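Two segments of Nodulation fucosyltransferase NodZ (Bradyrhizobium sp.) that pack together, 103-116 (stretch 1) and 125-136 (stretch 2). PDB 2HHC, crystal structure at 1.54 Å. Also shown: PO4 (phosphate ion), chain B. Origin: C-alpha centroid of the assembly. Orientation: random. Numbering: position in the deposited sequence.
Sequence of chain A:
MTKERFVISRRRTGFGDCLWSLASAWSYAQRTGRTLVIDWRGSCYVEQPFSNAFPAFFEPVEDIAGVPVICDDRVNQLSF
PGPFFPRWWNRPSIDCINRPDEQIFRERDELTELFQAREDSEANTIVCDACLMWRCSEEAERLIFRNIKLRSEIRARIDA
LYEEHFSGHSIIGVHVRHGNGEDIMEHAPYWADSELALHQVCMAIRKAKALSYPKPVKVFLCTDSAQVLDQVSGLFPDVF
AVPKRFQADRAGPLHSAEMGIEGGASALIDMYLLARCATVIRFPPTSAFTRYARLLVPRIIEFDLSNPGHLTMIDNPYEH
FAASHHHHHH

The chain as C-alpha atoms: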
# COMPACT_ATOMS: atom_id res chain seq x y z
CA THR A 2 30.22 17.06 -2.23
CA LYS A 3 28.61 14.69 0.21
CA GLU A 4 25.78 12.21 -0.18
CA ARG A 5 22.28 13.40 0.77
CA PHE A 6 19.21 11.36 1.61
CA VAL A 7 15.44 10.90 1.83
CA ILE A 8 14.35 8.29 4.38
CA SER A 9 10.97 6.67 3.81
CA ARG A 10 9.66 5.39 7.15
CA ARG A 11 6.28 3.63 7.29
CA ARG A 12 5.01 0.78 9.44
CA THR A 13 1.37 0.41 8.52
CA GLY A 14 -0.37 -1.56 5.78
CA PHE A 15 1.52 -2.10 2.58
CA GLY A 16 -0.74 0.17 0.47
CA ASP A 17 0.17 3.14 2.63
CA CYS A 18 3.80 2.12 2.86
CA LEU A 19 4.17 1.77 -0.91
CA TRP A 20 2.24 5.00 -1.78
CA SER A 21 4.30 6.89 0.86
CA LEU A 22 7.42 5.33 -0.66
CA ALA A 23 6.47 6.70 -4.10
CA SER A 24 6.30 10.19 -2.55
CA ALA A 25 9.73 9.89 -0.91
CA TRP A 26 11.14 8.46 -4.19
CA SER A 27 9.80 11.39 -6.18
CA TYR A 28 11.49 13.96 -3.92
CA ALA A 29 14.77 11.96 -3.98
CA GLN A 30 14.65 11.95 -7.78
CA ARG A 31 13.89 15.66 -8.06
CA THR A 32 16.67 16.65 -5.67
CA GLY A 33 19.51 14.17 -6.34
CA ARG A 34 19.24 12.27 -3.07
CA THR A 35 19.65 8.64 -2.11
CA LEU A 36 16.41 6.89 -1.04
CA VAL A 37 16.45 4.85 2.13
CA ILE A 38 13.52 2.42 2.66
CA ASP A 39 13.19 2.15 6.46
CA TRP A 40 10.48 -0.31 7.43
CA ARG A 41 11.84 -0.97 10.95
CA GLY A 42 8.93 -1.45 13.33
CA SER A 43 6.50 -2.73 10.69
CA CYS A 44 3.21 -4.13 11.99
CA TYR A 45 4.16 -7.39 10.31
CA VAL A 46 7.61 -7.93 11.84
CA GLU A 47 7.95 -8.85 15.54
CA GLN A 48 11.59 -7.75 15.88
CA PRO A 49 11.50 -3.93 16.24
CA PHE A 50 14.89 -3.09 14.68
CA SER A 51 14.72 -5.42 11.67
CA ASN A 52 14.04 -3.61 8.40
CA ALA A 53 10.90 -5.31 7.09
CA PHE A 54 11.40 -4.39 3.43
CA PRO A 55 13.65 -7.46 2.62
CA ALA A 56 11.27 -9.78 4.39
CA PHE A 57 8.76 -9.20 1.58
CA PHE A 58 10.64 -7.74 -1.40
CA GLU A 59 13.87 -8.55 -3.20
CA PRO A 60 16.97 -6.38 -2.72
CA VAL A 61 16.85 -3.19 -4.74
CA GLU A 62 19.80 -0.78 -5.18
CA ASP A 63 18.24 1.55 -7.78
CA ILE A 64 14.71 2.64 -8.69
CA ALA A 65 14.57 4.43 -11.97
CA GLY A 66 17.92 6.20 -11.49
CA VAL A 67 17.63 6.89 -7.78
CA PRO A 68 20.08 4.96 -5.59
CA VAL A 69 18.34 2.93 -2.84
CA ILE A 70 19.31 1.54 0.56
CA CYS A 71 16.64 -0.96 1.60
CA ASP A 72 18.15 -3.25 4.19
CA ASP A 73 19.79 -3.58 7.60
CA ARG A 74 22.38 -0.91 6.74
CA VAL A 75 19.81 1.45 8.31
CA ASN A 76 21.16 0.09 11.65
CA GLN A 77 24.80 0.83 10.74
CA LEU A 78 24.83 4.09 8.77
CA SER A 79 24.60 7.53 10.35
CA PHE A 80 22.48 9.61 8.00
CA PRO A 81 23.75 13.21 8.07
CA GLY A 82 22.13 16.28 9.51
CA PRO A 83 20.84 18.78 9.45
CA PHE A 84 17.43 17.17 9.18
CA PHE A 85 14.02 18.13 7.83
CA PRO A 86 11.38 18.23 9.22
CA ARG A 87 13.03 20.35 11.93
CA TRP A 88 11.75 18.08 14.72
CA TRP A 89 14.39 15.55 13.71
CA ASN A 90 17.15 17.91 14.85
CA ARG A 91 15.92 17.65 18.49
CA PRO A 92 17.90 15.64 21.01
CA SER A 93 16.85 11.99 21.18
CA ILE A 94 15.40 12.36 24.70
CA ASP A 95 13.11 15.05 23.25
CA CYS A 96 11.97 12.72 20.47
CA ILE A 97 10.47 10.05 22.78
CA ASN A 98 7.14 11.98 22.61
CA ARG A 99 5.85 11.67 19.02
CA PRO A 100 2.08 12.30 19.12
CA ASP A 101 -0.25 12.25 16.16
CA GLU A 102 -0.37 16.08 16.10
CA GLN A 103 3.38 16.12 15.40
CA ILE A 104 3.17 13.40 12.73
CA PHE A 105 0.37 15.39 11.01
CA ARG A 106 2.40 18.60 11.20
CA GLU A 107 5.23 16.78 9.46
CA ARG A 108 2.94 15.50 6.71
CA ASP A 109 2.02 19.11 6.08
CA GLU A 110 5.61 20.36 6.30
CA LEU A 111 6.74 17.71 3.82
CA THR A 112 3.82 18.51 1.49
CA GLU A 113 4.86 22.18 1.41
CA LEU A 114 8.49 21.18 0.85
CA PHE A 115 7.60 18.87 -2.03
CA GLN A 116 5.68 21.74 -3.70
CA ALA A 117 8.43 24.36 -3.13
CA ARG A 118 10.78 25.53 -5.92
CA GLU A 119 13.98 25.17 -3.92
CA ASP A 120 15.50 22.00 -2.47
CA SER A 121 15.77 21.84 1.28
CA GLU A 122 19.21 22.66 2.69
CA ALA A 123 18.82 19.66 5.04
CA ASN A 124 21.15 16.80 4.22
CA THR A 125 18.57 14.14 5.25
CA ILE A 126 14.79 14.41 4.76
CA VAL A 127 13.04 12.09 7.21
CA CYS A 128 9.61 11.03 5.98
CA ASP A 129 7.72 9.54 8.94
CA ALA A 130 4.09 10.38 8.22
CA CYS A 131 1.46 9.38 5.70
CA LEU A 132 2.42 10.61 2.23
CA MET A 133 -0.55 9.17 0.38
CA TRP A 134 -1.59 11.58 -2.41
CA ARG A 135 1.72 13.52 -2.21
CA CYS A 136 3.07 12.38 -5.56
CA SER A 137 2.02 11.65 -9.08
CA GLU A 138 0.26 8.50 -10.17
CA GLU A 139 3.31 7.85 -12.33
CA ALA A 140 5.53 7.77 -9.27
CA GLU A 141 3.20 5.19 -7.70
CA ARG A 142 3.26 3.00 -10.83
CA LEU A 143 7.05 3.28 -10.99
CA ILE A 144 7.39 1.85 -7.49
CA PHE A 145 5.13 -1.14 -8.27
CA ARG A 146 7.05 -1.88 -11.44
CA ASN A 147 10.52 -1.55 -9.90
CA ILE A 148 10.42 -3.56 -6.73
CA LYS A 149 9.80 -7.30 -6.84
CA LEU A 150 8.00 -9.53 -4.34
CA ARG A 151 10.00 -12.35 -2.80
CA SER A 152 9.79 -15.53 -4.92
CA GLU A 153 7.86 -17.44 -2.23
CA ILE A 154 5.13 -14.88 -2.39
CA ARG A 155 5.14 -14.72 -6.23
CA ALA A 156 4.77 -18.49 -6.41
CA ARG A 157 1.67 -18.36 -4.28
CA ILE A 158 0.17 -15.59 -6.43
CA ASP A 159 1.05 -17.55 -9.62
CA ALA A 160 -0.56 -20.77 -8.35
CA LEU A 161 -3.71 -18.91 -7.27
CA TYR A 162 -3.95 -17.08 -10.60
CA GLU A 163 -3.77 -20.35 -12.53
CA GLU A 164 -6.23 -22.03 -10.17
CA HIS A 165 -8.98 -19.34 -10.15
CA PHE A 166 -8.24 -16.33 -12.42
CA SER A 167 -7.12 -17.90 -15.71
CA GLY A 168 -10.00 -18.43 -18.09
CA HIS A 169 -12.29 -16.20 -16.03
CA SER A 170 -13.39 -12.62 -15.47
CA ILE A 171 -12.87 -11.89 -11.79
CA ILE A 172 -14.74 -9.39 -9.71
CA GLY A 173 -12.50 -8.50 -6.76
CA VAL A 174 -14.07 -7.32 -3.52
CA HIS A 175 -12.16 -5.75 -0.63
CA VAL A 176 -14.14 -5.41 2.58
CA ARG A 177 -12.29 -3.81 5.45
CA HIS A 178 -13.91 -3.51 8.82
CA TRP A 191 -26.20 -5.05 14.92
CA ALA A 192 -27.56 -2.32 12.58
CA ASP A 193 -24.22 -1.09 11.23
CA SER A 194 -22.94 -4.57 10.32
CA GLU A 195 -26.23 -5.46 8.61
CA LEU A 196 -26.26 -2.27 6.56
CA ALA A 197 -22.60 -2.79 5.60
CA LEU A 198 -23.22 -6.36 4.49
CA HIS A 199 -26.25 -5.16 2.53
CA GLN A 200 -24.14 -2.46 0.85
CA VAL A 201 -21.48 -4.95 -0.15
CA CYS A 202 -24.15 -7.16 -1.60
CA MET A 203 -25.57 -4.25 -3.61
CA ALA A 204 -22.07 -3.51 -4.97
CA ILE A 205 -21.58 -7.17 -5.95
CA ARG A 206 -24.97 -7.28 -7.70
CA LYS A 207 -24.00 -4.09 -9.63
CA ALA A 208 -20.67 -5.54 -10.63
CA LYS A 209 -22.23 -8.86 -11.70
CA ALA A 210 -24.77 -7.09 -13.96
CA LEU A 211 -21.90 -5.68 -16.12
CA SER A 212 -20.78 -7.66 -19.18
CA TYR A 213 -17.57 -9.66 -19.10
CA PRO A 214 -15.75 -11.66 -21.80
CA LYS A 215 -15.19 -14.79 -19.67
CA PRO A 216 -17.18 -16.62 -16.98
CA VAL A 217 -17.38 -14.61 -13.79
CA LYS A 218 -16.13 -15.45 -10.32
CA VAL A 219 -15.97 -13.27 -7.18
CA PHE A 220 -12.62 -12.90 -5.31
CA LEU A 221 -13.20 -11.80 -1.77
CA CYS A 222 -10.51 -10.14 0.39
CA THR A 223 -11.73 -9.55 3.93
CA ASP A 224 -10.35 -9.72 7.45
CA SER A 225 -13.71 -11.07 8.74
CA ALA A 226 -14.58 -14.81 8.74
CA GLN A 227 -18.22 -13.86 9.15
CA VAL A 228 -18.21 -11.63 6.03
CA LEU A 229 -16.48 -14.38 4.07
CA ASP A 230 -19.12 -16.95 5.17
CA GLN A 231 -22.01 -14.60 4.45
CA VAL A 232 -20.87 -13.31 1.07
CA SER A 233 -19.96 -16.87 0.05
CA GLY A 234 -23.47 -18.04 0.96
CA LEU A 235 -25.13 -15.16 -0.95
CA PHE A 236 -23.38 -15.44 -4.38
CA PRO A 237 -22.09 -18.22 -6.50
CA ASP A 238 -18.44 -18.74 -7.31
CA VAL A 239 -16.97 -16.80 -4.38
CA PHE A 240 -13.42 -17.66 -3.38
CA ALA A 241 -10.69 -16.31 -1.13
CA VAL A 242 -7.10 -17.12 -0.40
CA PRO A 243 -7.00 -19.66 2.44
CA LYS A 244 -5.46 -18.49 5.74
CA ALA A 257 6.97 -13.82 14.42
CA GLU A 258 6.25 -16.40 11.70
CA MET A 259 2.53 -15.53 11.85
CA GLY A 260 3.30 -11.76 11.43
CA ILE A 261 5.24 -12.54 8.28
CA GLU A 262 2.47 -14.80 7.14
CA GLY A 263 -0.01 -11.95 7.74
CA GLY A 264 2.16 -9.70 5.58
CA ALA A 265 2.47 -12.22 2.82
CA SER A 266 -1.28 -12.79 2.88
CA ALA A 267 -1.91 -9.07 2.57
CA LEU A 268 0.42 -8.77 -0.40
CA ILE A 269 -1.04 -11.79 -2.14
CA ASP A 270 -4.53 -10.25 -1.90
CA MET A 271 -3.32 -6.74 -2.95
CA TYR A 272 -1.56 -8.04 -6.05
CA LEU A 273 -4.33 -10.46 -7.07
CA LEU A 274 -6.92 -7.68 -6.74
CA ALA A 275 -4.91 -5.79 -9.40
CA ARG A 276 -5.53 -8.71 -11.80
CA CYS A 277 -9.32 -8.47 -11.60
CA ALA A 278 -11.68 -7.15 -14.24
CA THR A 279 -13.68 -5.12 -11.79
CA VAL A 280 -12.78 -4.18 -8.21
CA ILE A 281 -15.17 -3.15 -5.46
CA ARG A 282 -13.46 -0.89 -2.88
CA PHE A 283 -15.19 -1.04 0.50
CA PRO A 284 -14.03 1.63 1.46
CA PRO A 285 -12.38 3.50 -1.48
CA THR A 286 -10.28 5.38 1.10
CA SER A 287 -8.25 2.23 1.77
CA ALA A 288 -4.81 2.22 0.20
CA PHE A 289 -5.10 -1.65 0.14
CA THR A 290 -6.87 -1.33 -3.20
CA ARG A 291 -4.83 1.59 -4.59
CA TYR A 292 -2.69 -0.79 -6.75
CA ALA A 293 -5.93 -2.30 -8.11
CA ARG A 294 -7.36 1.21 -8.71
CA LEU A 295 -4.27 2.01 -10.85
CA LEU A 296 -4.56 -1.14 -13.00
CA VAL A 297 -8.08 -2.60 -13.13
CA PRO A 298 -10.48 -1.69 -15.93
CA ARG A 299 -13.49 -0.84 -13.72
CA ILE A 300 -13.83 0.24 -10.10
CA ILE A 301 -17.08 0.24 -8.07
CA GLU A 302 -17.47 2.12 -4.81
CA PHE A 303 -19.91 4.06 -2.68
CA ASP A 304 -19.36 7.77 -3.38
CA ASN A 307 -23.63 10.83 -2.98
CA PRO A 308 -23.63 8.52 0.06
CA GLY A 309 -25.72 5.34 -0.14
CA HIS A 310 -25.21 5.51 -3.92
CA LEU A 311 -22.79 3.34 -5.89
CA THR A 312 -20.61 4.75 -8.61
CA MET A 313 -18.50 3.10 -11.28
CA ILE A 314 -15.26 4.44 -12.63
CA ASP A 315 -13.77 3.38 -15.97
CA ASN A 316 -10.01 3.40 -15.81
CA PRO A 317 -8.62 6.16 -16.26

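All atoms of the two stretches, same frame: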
# COMPACT_ATOMS: atom_id res chain seq x y z
N GLN A 103 2.07 15.87 15.97
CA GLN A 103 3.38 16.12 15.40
C GLN A 103 3.54 15.39 14.06
O GLN A 103 4.12 15.91 13.14
CB GLN A 103 4.51 15.67 16.37
CG GLN A 103 5.94 15.90 15.82
CD GLN A 103 6.22 17.35 15.51
OE1 GLN A 103 5.71 18.26 16.22
NE2 GLN A 103 7.01 17.59 14.49
N ILE A 104 3.08 14.15 13.96
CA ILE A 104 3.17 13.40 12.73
C ILE A 104 2.39 14.14 11.62
O ILE A 104 2.88 14.27 10.49
CB ILE A 104 2.62 11.97 12.93
CG1 ILE A 104 3.44 11.20 13.99
CG2 ILE A 104 2.55 11.23 11.63
CD1 ILE A 104 2.75 9.88 14.45
N PHE A 105 1.21 14.63 11.98
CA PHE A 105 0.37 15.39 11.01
C PHE A 105 1.00 16.72 10.57
O PHE A 105 0.97 17.06 9.40
CB PHE A 105 -1.04 15.65 11.53
CG PHE A 105 -1.82 14.39 11.83
CD1 PHE A 105 -1.54 13.21 11.18
CD2 PHE A 105 -2.81 14.40 12.81
CE1 PHE A 105 -2.24 12.06 11.46
CE2 PHE A 105 -3.54 13.21 13.09
CZ PHE A 105 -3.23 12.05 12.39
N ARG A 106 1.63 17.40 11.51
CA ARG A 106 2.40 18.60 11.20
C ARG A 106 3.50 18.26 10.19
O ARG A 106 3.73 19.00 9.23
CB ARG A 106 2.97 19.13 12.51
CG ARG A 106 3.91 20.29 12.48
CD ARG A 106 4.20 20.71 13.93
NE ARG A 106 2.94 20.80 14.69
CZ ARG A 106 2.64 20.25 15.88
NH1 ARG A 106 3.49 19.52 16.59
NH2 ARG A 106 1.43 20.48 16.42
N GLU A 107 4.18 17.13 10.38
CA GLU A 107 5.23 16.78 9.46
C GLU A 107 4.70 16.40 8.09
O GLU A 107 5.29 16.77 7.09
CB GLU A 107 6.12 15.66 10.03
CG GLU A 107 6.92 16.16 11.23
CD GLU A 107 7.82 15.12 11.88
OE1 GLU A 107 8.23 14.17 11.21
OE2 GLU A 107 8.15 15.30 13.07
N ARG A 108 3.57 15.71 8.01
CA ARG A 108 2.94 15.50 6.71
C ARG A 108 2.78 16.82 5.98
O ARG A 108 3.05 16.93 4.78
CB ARG A 108 1.58 14.82 6.92
CG ARG A 108 0.73 14.60 5.66
CD ARG A 108 -0.67 14.26 6.02
NE ARG A 108 -1.23 15.46 6.66
CZ ARG A 108 -2.13 15.54 7.67
NH1 ARG A 108 -2.73 14.47 8.19
NH2 ARG A 108 -2.45 16.72 8.14
N ASP A 109 2.29 17.81 6.70
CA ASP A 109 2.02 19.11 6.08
C ASP A 109 3.31 19.83 5.70
O ASP A 109 3.37 20.46 4.65
CB ASP A 109 1.22 19.97 7.01
CG ASP A 109 -0.18 19.43 7.24
OD1 ASP A 109 -0.62 18.54 6.48
OD2 ASP A 109 -0.84 19.94 8.17
N GLU A 110 4.31 19.74 6.56
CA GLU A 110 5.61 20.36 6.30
C GLU A 110 6.26 19.72 5.08
O GLU A 110 6.82 20.42 4.23
CB GLU A 110 6.50 20.21 7.54
CG GLU A 110 6.04 21.11 8.65
CD GLU A 110 6.60 20.84 10.00
OE1 GLU A 110 7.52 20.06 10.14
OE2 GLU A 110 6.14 21.50 10.97
N LEU A 111 6.16 18.41 4.97
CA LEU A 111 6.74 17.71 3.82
C LEU A 111 5.99 18.05 2.52
O LEU A 111 6.58 18.22 1.47
CB LEU A 111 6.70 16.21 4.06
CG LEU A 111 7.70 15.68 5.11
CD1 LEU A 111 7.29 14.29 5.52
CD2 LEU A 111 9.14 15.68 4.53
N THR A 112 4.67 18.18 2.64
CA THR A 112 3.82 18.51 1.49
C THR A 112 4.24 19.86 0.93
O THR A 112 4.47 19.99 -0.29
CB THR A 112 2.34 18.49 1.91
OG1 THR A 112 2.01 17.16 2.31
CG2 THR A 112 1.44 18.85 0.75
N GLU A 113 4.40 20.84 1.81
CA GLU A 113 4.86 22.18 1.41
C GLU A 113 6.26 22.07 0.80
O GLU A 113 6.55 22.65 -0.24
CB GLU A 113 4.83 23.11 2.62
CG GLU A 113 5.41 24.50 2.39
CD GLU A 113 5.35 25.38 3.63
OE1 GLU A 113 5.67 24.89 4.75
OE2 GLU A 113 5.05 26.60 3.50
N LEU A 114 7.15 21.30 1.39
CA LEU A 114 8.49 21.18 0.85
C LEU A 114 8.46 20.60 -0.55
O LEU A 114 9.16 21.08 -1.44
CB LEU A 114 9.38 20.32 1.75
CG LEU A 114 10.78 20.14 1.19
CD1 LEU A 114 11.49 21.50 1.14
CD2 LEU A 114 11.51 19.12 2.05
N PHE A 115 7.66 19.55 -0.75
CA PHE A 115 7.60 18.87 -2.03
C PHE A 115 7.03 19.78 -3.12
O PHE A 115 7.33 19.56 -4.29
CB PHE A 115 6.73 17.62 -1.96
CG PHE A 115 7.27 16.55 -1.08
CD1 PHE A 115 8.58 16.57 -0.57
CD2 PHE A 115 6.50 15.44 -0.81
CE1 PHE A 115 9.05 15.53 0.26
CE2 PHE A 115 6.96 14.44 0.02
CZ PHE A 115 8.25 14.44 0.51
N GLN A 116 6.25 20.79 -2.74
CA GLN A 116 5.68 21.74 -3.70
C GLN A 116 6.56 22.98 -3.91
O GLN A 116 6.31 23.75 -4.82
CB GLN A 116 4.29 22.16 -3.23
CG GLN A 116 3.29 21.01 -3.37
CD GLN A 116 2.03 21.15 -2.52
OE1 GLN A 116 1.17 20.24 -2.52
NE2 GLN A 116 1.89 22.26 -1.80
N THR A 125 19.47 15.32 5.17
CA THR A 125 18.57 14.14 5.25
C THR A 125 17.15 14.60 5.48
O THR A 125 16.88 15.32 6.47
CB THR A 125 19.04 13.18 6.36
OG1 THR A 125 20.34 12.66 6.04
CG2 THR A 125 18.09 11.97 6.52
N ILE A 126 16.24 14.20 4.59
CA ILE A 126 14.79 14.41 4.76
C ILE A 126 14.26 13.16 5.42
O ILE A 126 14.40 12.07 4.84
CB ILE A 126 14.10 14.62 3.42
CG1 ILE A 126 14.81 15.70 2.56
CG2 ILE A 126 12.62 14.94 3.61
CD1 ILE A 126 15.04 16.99 3.16
N VAL A 127 13.59 13.28 6.56
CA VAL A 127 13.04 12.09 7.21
C VAL A 127 11.54 12.12 7.00
O VAL A 127 10.84 13.02 7.50
CB VAL A 127 13.34 12.04 8.74
CG1 VAL A 127 12.79 10.70 9.32
CG2 VAL A 127 14.81 12.22 8.97
N CYS A 128 11.02 11.16 6.25
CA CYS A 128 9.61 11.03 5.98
C CYS A 128 9.00 9.98 6.91
O CYS A 128 9.24 8.81 6.72
CB CYS A 128 9.35 10.61 4.52
SG CYS A 128 9.96 11.78 3.28
N ASP A 129 8.26 10.43 7.92
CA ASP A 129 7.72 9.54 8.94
C ASP A 129 6.27 9.95 9.29
O ASP A 129 5.87 10.15 10.43
CB ASP A 129 8.65 9.52 10.18
CG ASP A 129 8.47 8.34 11.06
OD1 ASP A 129 7.57 7.45 10.87
OD2 ASP A 129 9.29 8.26 12.02
N ALA A 130 5.49 10.06 8.22
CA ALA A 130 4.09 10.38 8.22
C ALA A 130 3.47 9.79 6.96
O ALA A 130 4.16 9.31 6.07
CB ALA A 130 3.88 11.86 8.25
N CYS A 131 2.16 9.87 6.86
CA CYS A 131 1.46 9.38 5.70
C CYS A 131 1.66 10.33 4.53
O CYS A 131 1.34 11.51 4.64
CB CYS A 131 -0.01 9.26 5.98
SG CYS A 131 -0.94 8.52 4.62
N LEU A 132 2.18 9.81 3.43
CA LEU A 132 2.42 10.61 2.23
C LEU A 132 1.56 10.11 1.06
O LEU A 132 1.87 10.39 -0.12
CB LEU A 132 3.91 10.69 1.89
CG LEU A 132 4.75 11.46 2.93
CD1 LEU A 132 6.17 11.50 2.48
CD2 LEU A 132 4.27 12.90 3.13
N MET A 133 0.46 9.45 1.37
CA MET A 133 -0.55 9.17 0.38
C MET A 133 -0.98 10.47 -0.24
O MET A 133 -1.16 11.44 0.44
CB MET A 133 -1.76 8.40 0.98
CG MET A 133 -1.38 7.01 1.37
SD MET A 133 -2.59 6.20 2.47
CE MET A 133 -4.09 6.39 1.61
N TRP A 134 -1.14 10.44 -1.57
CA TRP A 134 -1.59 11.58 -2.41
C TRP A 134 -0.52 12.66 -2.60
O TRP A 134 -0.82 13.73 -3.17
CB TRP A 134 -2.88 12.23 -1.91
CG TRP A 134 -4.01 11.32 -1.69
CD1 TRP A 134 -4.43 10.81 -0.52
CD2 TRP A 134 -4.85 10.76 -2.70
NE1 TRP A 134 -5.49 9.97 -0.72
CE2 TRP A 134 -5.79 9.94 -2.03
CE3 TRP A 134 -4.92 10.89 -4.08
CZ2 TRP A 134 -6.80 9.25 -2.72
CZ3 TRP A 134 -5.93 10.19 -4.77
CH2 TRP A 134 -6.84 9.38 -4.08
N ARG A 135 0.70 12.43 -2.14
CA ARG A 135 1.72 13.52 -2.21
C ARG A 135 2.76 13.23 -3.29
O ARG A 135 3.96 13.50 -3.17
CB ARG A 135 2.37 13.71 -0.83
CG ARG A 135 1.39 14.02 0.32
CD ARG A 135 0.53 15.15 0.07
NE ARG A 135 -0.14 15.70 1.27
CZ ARG A 135 -1.31 15.28 1.77
NH1 ARG A 135 -2.00 14.27 1.26
NH2 ARG A 135 -1.83 15.91 2.82
N CYS A 136 2.26 12.66 -4.38
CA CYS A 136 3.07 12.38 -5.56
C CYS A 136 2.16 12.08 -6.73
O CYS A 136 0.93 12.00 -6.62
CB CYS A 136 3.96 11.17 -5.33
SG CYS A 136 3.07 9.60 -5.10
P PO4 B . 8.45 20.79 13.57
O1 PO4 B . 6.93 20.95 13.73
O2 PO4 B . 8.88 19.68 12.54
O3 PO4 B . 8.98 22.15 13.16
O4 PO4 B . 9.00 20.51 14.95
O HOH W 1 8.38 13.17 8.67
O HOH W 2 -0.54 18.21 3.85

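Stretch 1 is helical, continuing a helix that begins earlier in the chain, and it packs against a strand, 125-128, and the irregular segment that follows. Helix and strand axes run at 130° to one another and approach to 9.8 Å, a spacing that leaves room for side chains between them. The backbones come closer farther along stretch 2, where the CA atoms of Arg108 and Ala130 are 5.5 Å apart. The small Ala130 side chain suits this approach: its CB lies 3.4 Å from Ile104 O and 3.7 Å from Ile104 CG2. Ile104, with chi1 m and chi2 t, also places CG2 3.7 Å from Asp129 O.

Leu111 is the centre of the apolar contact. Its CA-to-CB bond points toward stretch 2, and the m,t rotamer, common for leucine in helices, sets CD2 3.7 Å from Ile126 CG2 and CD1 4.1 Å from Leu132 CD2, with both methyls against Cys128 (Leu111 CD2 to Cys128 SG, 4.2 Å). Leu114 takes the alternative t,p rotamer and brings CD2 to 4.3 Å from Ile126 CD1. One turn beyond Leu111, Phe115 (chi1 m) directs its ring edge at two partners, with CE2 3.9 Å from Leu132 CD1 and CZ 4.2 Å from Cys128 SG.

The direct hydrogen bond between the stretches joins Arg135 NE to Thr112 OG1, at 2.8 Å. With chi1 m, the threonine hydroxyl donates to Arg108 O (2.7 Å from OG1), the helical carbonyl four residues back, and so can accept from the arginine. Arg135 is the last residue of a type II turn that starts at Leu132, closed by Arg135 N to Leu132 O at 3.1 Å. Its chi1 and chi2 are both m, and the extended chi3 carries the guanidinium to the helix, with Thr112 OG1 at the edge of the guanidinium, near its plane; NH1 makes a weak bond back to Met133 O at 3.1 Å.

Arg108 NE and Arg135 NH2 are only 3.9 Å apart despite their like charges. Asp109 helps to offset them: its OD1 forms a salt bridge with Arg108 NH2 (3.1 Å) and accepts from Arg108 NE (3.1 Å). A water 2.7 Å from Asp109 OD1 donates to it and accepts from Arg135 NH2 at 2.8 Å. The aliphatic part of Arg108, t,t in chi1 and chi2, packs against stretch 2, with CG 3.3 Å from Cys131 O.

A second water links Glu107 to the strand end, donating to Glu107 OE1 and Val127 O (both 2.7 Å) and accepting from Asp129 N (2.8 Å).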